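Local coordinates for hypothetical protein PH1109 (Pyrococcus horikoshii, PDB 2D59) that is of unknown function but belongs to the CoA-binding domain family, with a Rossmann-like fold built round a parallel beta sheet, at residues Ala129-Met133 / Met134-Glu138; Asn110-Arg114 / Glu115-Lys119. All coordinates share one frame; numbering follows the deposited sequence.

Interaction 1. Residues Ala129-Met133 / Met134-Glu138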
ATOM      1  N   ALA A 129      -6.542   3.007  -6.783  1.00 22.03           N
ATOM      2  CA  ALA A 129      -7.311   3.754  -5.798  1.00 20.07           C
ATOM      3  C   ALA A 129      -8.688   3.205  -5.481  1.00 21.79           C
ATOM      4  O   ALA A 129      -9.444   2.782  -6.366  1.00 20.83           O
ATOM      5  CB  ALA A 129      -7.419   5.210  -6.237  1.00 21.33           C
ATOM      6  N   ASN A 130      -9.001   3.241  -4.191  1.00 18.27           N
ATOM      7  CA  ASN A 130     -10.262   2.760  -3.656  1.00 19.79           C
ATOM      8  C   ASN A 130     -10.468   1.275  -3.924  1.00 18.31           C
ATOM      9  O   ASN A 130     -11.508   0.848  -4.426  1.00 18.49           O
ATOM     10  CB  ASN A 130     -11.431   3.576  -4.206  1.00 23.40           C
ATOM     11  CG  ASN A 130     -12.572   3.672  -3.218  1.00 28.88           C
ATOM     12  OD1 ASN A 130     -12.352   3.958  -2.040  1.00 30.06           O
ATOM     13  ND2 ASN A 130     -13.794   3.439  -3.686  1.00 30.96           N
ATOM     14  N   ARG A 131      -9.436   0.505  -3.595  1.00 15.16           N
ATOM     15  CA  ARG A 131      -9.432  -0.946  -3.717  1.00 15.33           C
ATOM     16  C   ARG A 131      -8.632  -1.415  -2.507  1.00 15.90           C
ATOM     17  O   ARG A 131      -7.915  -0.626  -1.892  1.00 18.07           O
ATOM     18  CB  ARG A 131      -8.699  -1.418  -4.981  1.00 16.59           C
ATOM     19  CG  ARG A 131      -9.223  -0.898  -6.306  1.00 18.54           C
ATOM     20  CD  ARG A 131      -8.507  -1.644  -7.427  1.00 17.74           C
ATOM     21  NE  ARG A 131      -8.685  -1.034  -8.742  1.00 21.60           N
ATOM     22  CZ  ARG A 131      -9.352  -1.596  -9.745  1.00 20.46           C
ATOM     23  NH1 ARG A 131      -9.918  -2.785  -9.588  1.00 24.75           N
ATOM     24  NH2 ARG A 131      -9.440  -0.973 -10.912  1.00 23.39           N
ATOM     25  N   CYS A 132      -8.754  -2.689  -2.168  1.00 14.26           N
ATOM     26  CA  CYS A 132      -8.016  -3.254  -1.050  1.00 14.52           C
ATOM     27  C   CYS A 132      -7.080  -4.324  -1.601  1.00 15.01           C
ATOM     28  O   CYS A 132      -7.509  -5.181  -2.371  1.00 17.84           O
ATOM     29  CB  CYS A 132      -8.979  -3.878  -0.042  1.00 17.33           C
ATOM     30  SG  CYS A 132      -8.154  -4.785   1.279  1.00 18.96           S
ATOM     31  N   MET A 133      -5.805  -4.282  -1.219  1.00 16.29           N
ATOM     32  CA  MET A 133      -4.854  -5.272  -1.722  1.00 14.37           C
ATOM     33  C   MET A 133      -5.294  -6.704  -1.440  1.00 14.37           C
ATOM     34  O   MET A 133      -5.112  -7.587  -2.275  1.00 17.45           O
ATOM     35  CB  MET A 133      -3.454  -5.030  -1.149  1.00 18.72           C
ATOM     36  CG  MET A 133      -2.752  -3.811  -1.740  1.00 16.73           C
ATOM     37  SD  MET A 133      -0.961  -3.830  -1.455  1.00 19.17           S
ATOM     38  CE  MET A 133      -0.423  -4.972  -2.774  1.00 16.28           C
ATOM     39  N   MET A 134      -5.876  -6.935  -0.268  1.00 15.91           N
ATOM     40  CA  MET A 134      -6.339  -8.269   0.084  1.00 18.96           C
ATOM     41  C   MET A 134      -7.551  -8.678  -0.745  1.00 17.99           C
ATOM     42  O   MET A 134      -7.592  -9.782  -1.296  1.00 21.32           O
ATOM     43  CB  MET A 134      -6.705  -8.335   1.565  1.00 17.82           C
ATOM     44  CG  MET A 134      -7.350  -9.647   1.953  1.00 16.29           C
ATOM     45  SD  MET A 134      -7.658  -9.747   3.721  1.00 21.48           S
ATOM     46  CE  MET A 134      -9.132  -8.774   3.857  1.00 25.49           C
ATOM     47  N   ARG A 135      -8.543  -7.794  -0.814  1.00 15.90           N
ATOM     48  CA  ARG A 135      -9.754  -8.067  -1.573  1.00 19.46           C
ATOM     49  C   ARG A 135      -9.419  -8.363  -3.031  1.00 19.44           C
ATOM     50  O   ARG A 135      -9.928  -9.325  -3.611  1.00 19.75           O
ATOM     51  CB  ARG A 135     -10.705  -6.871  -1.507  1.00 22.45           C
ATOM     52  CG  ARG A 135     -12.131  -7.211  -1.915  1.00 33.02           C
ATOM     53  CD  ARG A 135     -13.065  -7.169  -0.710  1.00 48.74           C
ATOM     54  NE  ARG A 135     -13.464  -5.803  -0.379  1.00 53.81           N
ATOM     55  CZ  ARG A 135     -14.098  -5.458   0.739  1.00 59.45           C
ATOM     56  NH1 ARG A 135     -14.428  -4.192   0.951  1.00 60.71           N
ATOM     57  NH2 ARG A 135     -14.388  -6.376   1.652  1.00 61.14           N
ATOM     58  N   GLU A 136      -8.572  -7.526  -3.620  1.00 16.81           N
ATOM     59  CA  GLU A 136      -8.177  -7.706  -5.016  1.00 16.56           C
ATOM     60  C   GLU A 136      -7.421  -9.015  -5.205  1.00 17.63           C
ATOM     61  O   GLU A 136      -7.654  -9.748  -6.172  1.00 18.12           O
ATOM     62  CB  GLU A 136      -7.309  -6.529  -5.478  1.00 15.58           C
ATOM     63  CG  GLU A 136      -8.039  -5.198  -5.575  1.00 20.87           C
ATOM     64  CD  GLU A 136      -9.274  -5.275  -6.452  1.00 22.58           C
ATOM     65  OE1 GLU A 136     -10.365  -5.564  -5.922  1.00 23.94           O
ATOM     66  OE2 GLU A 136      -9.149  -5.058  -7.676  1.00 22.98           O
ATOM     67  N   HIS A 137      -6.515  -9.320  -4.283  1.00 14.54           N
ATOM     68  CA  HIS A 137      -5.752 -10.551  -4.391  1.00 17.88           C
ATOM     69  C   HIS A 137      -6.686 -11.753  -4.328  1.00 21.84           C
ATOM     70  O   HIS A 137      -6.607 -12.662  -5.155  1.00 19.76           O
ATOM     71  CB  HIS A 137      -4.707 -10.627  -3.277  1.00 17.87           C
ATOM     72  CG  HIS A 137      -3.752 -11.769  -3.426  1.00 16.93           C
ATOM     73  ND1 HIS A 137      -4.075 -13.060  -3.072  1.00 19.40           N
ATOM     74  CD2 HIS A 137      -2.489 -11.815  -3.912  1.00 16.09           C
ATOM     75  CE1 HIS A 137      -3.051 -13.853  -3.331  1.00 19.00           C
ATOM     76  NE2 HIS A 137      -2.076 -13.124  -3.841  1.00 19.35           N
ATOM     77  N   GLU A 138      -7.587 -11.747  -3.353  1.00 18.51           N
ATOM     78  CA  GLU A 138      -8.534 -12.842  -3.200  1.00 20.17           C
ATOM     79  C   GLU A 138      -9.384 -13.085  -4.442  1.00 22.68           C
ATOM     80  O   GLU A 138      -9.503 -14.221  -4.904  1.00 23.50           O
ATOM     81  CB  GLU A 138      -9.465 -12.578  -2.011  1.00 22.38           C
ATOM     82  CG  GLU A 138      -8.835 -12.829  -0.653  1.00 32.22           C
ATOM     83  CD  GLU A 138      -9.773 -12.494   0.494  1.00 39.28           C
ATOM     84  OE1 GLU A 138      -9.468 -12.871   1.645  1.00 43.64           O
ATOM     85  OE2 GLU A 138     -10.812 -11.847   0.245  1.00 46.10           O
TER
HETATM   86  O   HOH W   1     -10.727  -4.123  -3.496  1.00 19.71           O
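R131 reaches along the first turn of helix 133-141 to E136, while C132, next in the chain, caps that helix; both lie where the chain passes from edge strand 126-129 of the Rossmann-like sheet into its last helix. The arginine chain runs extended from CG to NE. At its end NH1 donates to OE2 of E136 over 3.1 Å in a salt bridge that is bent rather than straight, with an N-H...acceptor angle of 146°. The carboxylate is met from above its plane, and the two flat groups are turned 51° against each other. Below the charges, R131 CB rests 3.9 Å from E136 CG, so the aliphatic parts pack as well. A long, flexible arginine suits this place because NH2 also holds D8, and E136 in turn pairs with R139; the two arginines and two acids probably balance charge in a largely buried setting. C132 occupies the N-cap. With SG anti to its backbone N (chi1 173°), the sulfur swings toward the helix start and accepts a weak but straight bond from R135 N, at 3.7 Å. SG also lies 3.8 Å from M134 CB, so one large, weakly polar sulfur serves both the cap and the apolar packing. The carbonyl of C132 opens the helical ladder, receiving E136 N at 2.9 Å. M133 sends its side chain away from this turn, against W106 and L19, as befits a flexible apolar residue; its carbonyl O takes H137 N at 3.0 Å. A water also bridges the two segments: it accepts from C132 N and donates to E136 OE1, each at 2.8 Å.

Interaction 2. Residues Asn110-Arg114 / Glu115-Lys119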
ATOM      1  N   ASN A 110     -11.318   4.799   1.486  1.00 24.48           N
ATOM      2  CA  ASN A 110     -11.428   6.040   2.247  1.00 26.27           C
ATOM      3  C   ASN A 110     -10.105   6.720   2.593  1.00 25.60           C
ATOM      4  O   ASN A 110      -9.960   7.277   3.680  1.00 25.74           O
ATOM      5  CB  ASN A 110     -12.215   5.787   3.537  1.00 33.84           C
ATOM      6  CG  ASN A 110     -13.585   5.187   3.278  1.00 41.25           C
ATOM      7  OD1 ASN A 110     -13.701   4.078   2.757  1.00 53.00           O
ATOM      8  ND2 ASN A 110     -14.631   5.921   3.640  1.00 48.51           N
ATOM      9  N   THR A 111      -9.147   6.682   1.672  1.00 21.20           N
ATOM     10  CA  THR A 111      -7.852   7.318   1.903  1.00 20.10           C
ATOM     11  C   THR A 111      -7.457   8.221   0.736  1.00 20.74           C
ATOM     12  O   THR A 111      -6.484   8.970   0.822  1.00 22.62           O
ATOM     13  CB  THR A 111      -6.721   6.276   2.059  1.00 22.30           C
ATOM     14  OG1 THR A 111      -6.441   5.683   0.784  1.00 18.95           O
ATOM     15  CG2 THR A 111      -7.124   5.183   3.030  1.00 19.82           C
ATOM     16  N   TYR A 112      -8.215   8.159  -0.353  1.00 21.27           N
ATOM     17  CA  TYR A 112      -7.878   8.936  -1.539  1.00 21.78           C
ATOM     18  C   TYR A 112      -7.932  10.460  -1.426  1.00 23.23           C
ATOM     19  O   TYR A 112      -8.892  11.032  -0.910  1.00 24.80           O
ATOM     20  CB  TYR A 112      -8.741   8.478  -2.716  1.00 16.84           C
ATOM     21  CG  TYR A 112      -8.212   8.924  -4.054  1.00 21.91           C
ATOM     22  CD1 TYR A 112      -8.679  10.091  -4.665  1.00 21.94           C
ATOM     23  CD2 TYR A 112      -7.229   8.184  -4.709  1.00 22.50           C
ATOM     24  CE1 TYR A 112      -8.180  10.505  -5.900  1.00 19.92           C
ATOM     25  CE2 TYR A 112      -6.723   8.585  -5.938  1.00 17.95           C
ATOM     26  CZ  TYR A 112      -7.204   9.743  -6.529  1.00 18.18           C
ATOM     27  OH  TYR A 112      -6.706  10.118  -7.756  1.00 23.72           O
ATOM     28  N   ASN A 113      -6.878  11.099  -1.925  1.00 21.84           N
ATOM     29  CA  ASN A 113      -6.747  12.555  -1.950  1.00 21.85           C
ATOM     30  C   ASN A 113      -6.262  12.863  -3.363  1.00 22.89           C
ATOM     31  O   ASN A 113      -5.216  12.366  -3.779  1.00 23.74           O
ATOM     32  CB  ASN A 113      -5.698  13.024  -0.935  1.00 25.33           C
ATOM     33  CG  ASN A 113      -5.476  14.526  -0.980  1.00 26.24           C
ATOM     34  OD1 ASN A 113      -6.196  15.295  -0.342  1.00 36.52           O
ATOM     35  ND2 ASN A 113      -4.490  14.952  -1.753  1.00 26.18           N
ATOM     36  N   ARG A 114      -7.011  13.672  -4.107  1.00 22.24           N
ATOM     37  CA  ARG A 114      -6.622  13.968  -5.483  1.00 24.50           C
ATOM     38  C   ARG A 114      -5.304  14.718  -5.636  1.00 25.07           C
ATOM     39  O   ARG A 114      -4.584  14.510  -6.609  1.00 25.24           O
ATOM     40  CB  ARG A 114      -7.733  14.731  -6.214  1.00 28.82           C
ATOM     41  CG  ARG A 114      -7.986  16.143  -5.728  1.00 25.13           C
ATOM     42  CD  ARG A 114      -8.939  16.858  -6.681  1.00 37.35           C
ATOM     43  NE  ARG A 114      -8.343  17.038  -8.005  1.00 31.12           N
ATOM     44  CZ  ARG A 114      -7.382  17.916  -8.273  1.00 37.80           C
ATOM     45  NH1 ARG A 114      -6.887  18.017  -9.500  1.00 39.13           N
ATOM     46  NH2 ARG A 114      -6.923  18.707  -7.315  1.00 40.51           N
ATOM     47  N   GLU A 115      -4.982  15.587  -4.685  1.00 27.64           N
ATOM     48  CA  GLU A 115      -3.736  16.342  -4.765  1.00 26.96           C
ATOM     49  C   GLU A 115      -2.528  15.418  -4.621  1.00 28.04           C
ATOM     50  O   GLU A 115      -1.567  15.515  -5.384  1.00 28.66           O
ATOM     51  CB  GLU A 115      -3.713  17.424  -3.681  1.00 27.76           C
ATOM     52  CG  GLU A 115      -4.749  18.518  -3.891  1.00 39.53           C
ATOM     53  CD  GLU A 115      -4.387  19.454  -5.029  1.00 48.25           C
ATOM     54  OE1 GLU A 115      -3.466  20.278  -4.855  1.00 55.50           O
ATOM     55  OE2 GLU A 115      -5.015  19.362  -6.102  1.00 56.68           O
ATOM     56  N   ALA A 116      -2.584  14.519  -3.643  1.00 25.95           N
ATOM     57  CA  ALA A 116      -1.498  13.573  -3.410  1.00 21.57           C
ATOM     58  C   ALA A 116      -1.363  12.623  -4.598  1.00 26.05           C
ATOM     59  O   ALA A 116      -0.256  12.290  -5.022  1.00 26.12           O
ATOM     60  CB  ALA A 116      -1.760  12.785  -2.134  1.00 19.83           C
ATOM     61  N   SER A 117      -2.499  12.189  -5.135  1.00 25.23           N
ATOM     62  CA  SER A 117      -2.508  11.283  -6.276  1.00 23.25           C
ATOM     63  C   SER A 117      -1.928  11.965  -7.507  1.00 25.09           C
ATOM     64  O   SER A 117      -1.185  11.354  -8.275  1.00 24.35           O
ATOM     65  CB  SER A 117      -3.937  10.827  -6.575  1.00 22.43           C
ATOM     66  OG  SER A 117      -3.979   9.989  -7.715  1.00 29.20           O
ATOM     67  N   LYS A 118      -2.268  13.236  -7.691  1.00 25.94           N
ATOM     68  CA  LYS A 118      -1.781  13.994  -8.837  1.00 24.03           C
ATOM     69  C   LYS A 118      -0.259  14.083  -8.825  1.00 26.53           C
ATOM     70  O   LYS A 118       0.390  13.865  -9.845  1.00 30.13           O
ATOM     71  CB  LYS A 118      -2.380  15.400  -8.838  1.00 28.32           C
ATOM     72  CG  LYS A 118      -1.955  16.255 -10.020  1.00 30.69           C
ATOM     73  CD  LYS A 118      -2.639  17.612  -9.985  1.00 32.80           C
ATOM     74  CE  LYS A 118      -2.223  18.473 -11.165  1.00 36.15           C
ATOM     75  NZ  LYS A 118      -2.923  19.789 -11.171  1.00 33.39           N
ATOM     76  N   LYS A 119       0.307  14.397  -7.665  1.00 28.99           N
ATOM     77  CA  LYS A 119       1.755  14.502  -7.546  1.00 31.71           C
ATOM     78  C   LYS A 119       2.392  13.156  -7.869  1.00 29.79           C
ATOM     79  O   LYS A 119       3.390  13.084  -8.588  1.00 31.51           O
ATOM     80  CB  LYS A 119       2.142  14.945  -6.132  1.00 32.16           C
ATOM     81  CG  LYS A 119       3.638  15.148  -5.930  1.00 38.23           C
ATOM     82  CD  LYS A 119       3.939  15.765  -4.573  1.00 43.18           C
ATOM     83  CE  LYS A 119       3.363  17.168  -4.463  1.00 44.32           C
ATOM     84  NZ  LYS A 119       3.649  17.783  -3.136  1.00 47.37           N
TER
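The chain enters helix 114-122 through two successive i to i+4 bonds, S117 N to N113 O at 3.0 Å and K118 N to R114 O at 2.9 Å. N113 stands at the N-cap of this helix, which follows strand 104-107 of the Rossmann-like parallel sheet and leads on to edge strand 126-129. Just ahead of the cap, Y112 reaches forward alongside the first turn. Its CG is anti to the backbone N (chi1 -163°), which carries the phenol along the chain toward S117. There OH of Y112 and OG of S117 share a hydrogen bond of 2.7 Å, and either hydroxyl could be the donor. S117 CB stands only 3.4 Å from CZ of Y112, approaching the ring obliquely. Tyrosine suits the site by joining a polar tip to a broad ring, which also meets F107 edge to face; serine is small enough to come this close and still offer a hydroxyl. A116, whose methyl group needs little space, faces T90 and V94 of helix 87-100. R114 and E115, by contrast, lie on the exposed side. Their side chains run side by side in the same direction, bringing NH2 of R114 to OE2 of E115 in a salt bridge; the modelled separation is too short to be taken literally. The acid near the helix N-terminus is also well placed to offset, probably, the positive end of the helix dipole. Further along, K118 extends straight beyond CG, and its CD lies 4.3 Å from NH1 of R114.

How the interactions relate
Both interactions build the start of a helix that follows a strand of the same parallel sheet, and in the chain 110-119 precedes 129-138. Their centres lie about 17 Å apart, yet they meet where A129 CB packs 3.3 Å from Y112 CD2, tying the end of the edge strand to the loop of interaction 2. Interaction 1 is largely buried: its ion pair is shared with D8 and R139, a sulfur caps the helix, and helices 12-21 and 37-47 pack around it. Interaction 2 is only partly buried. Its tyrosine-serine pair lies against strand 126-129, with the serine buried, whereas its arginine-glutamate pair sits at the surface.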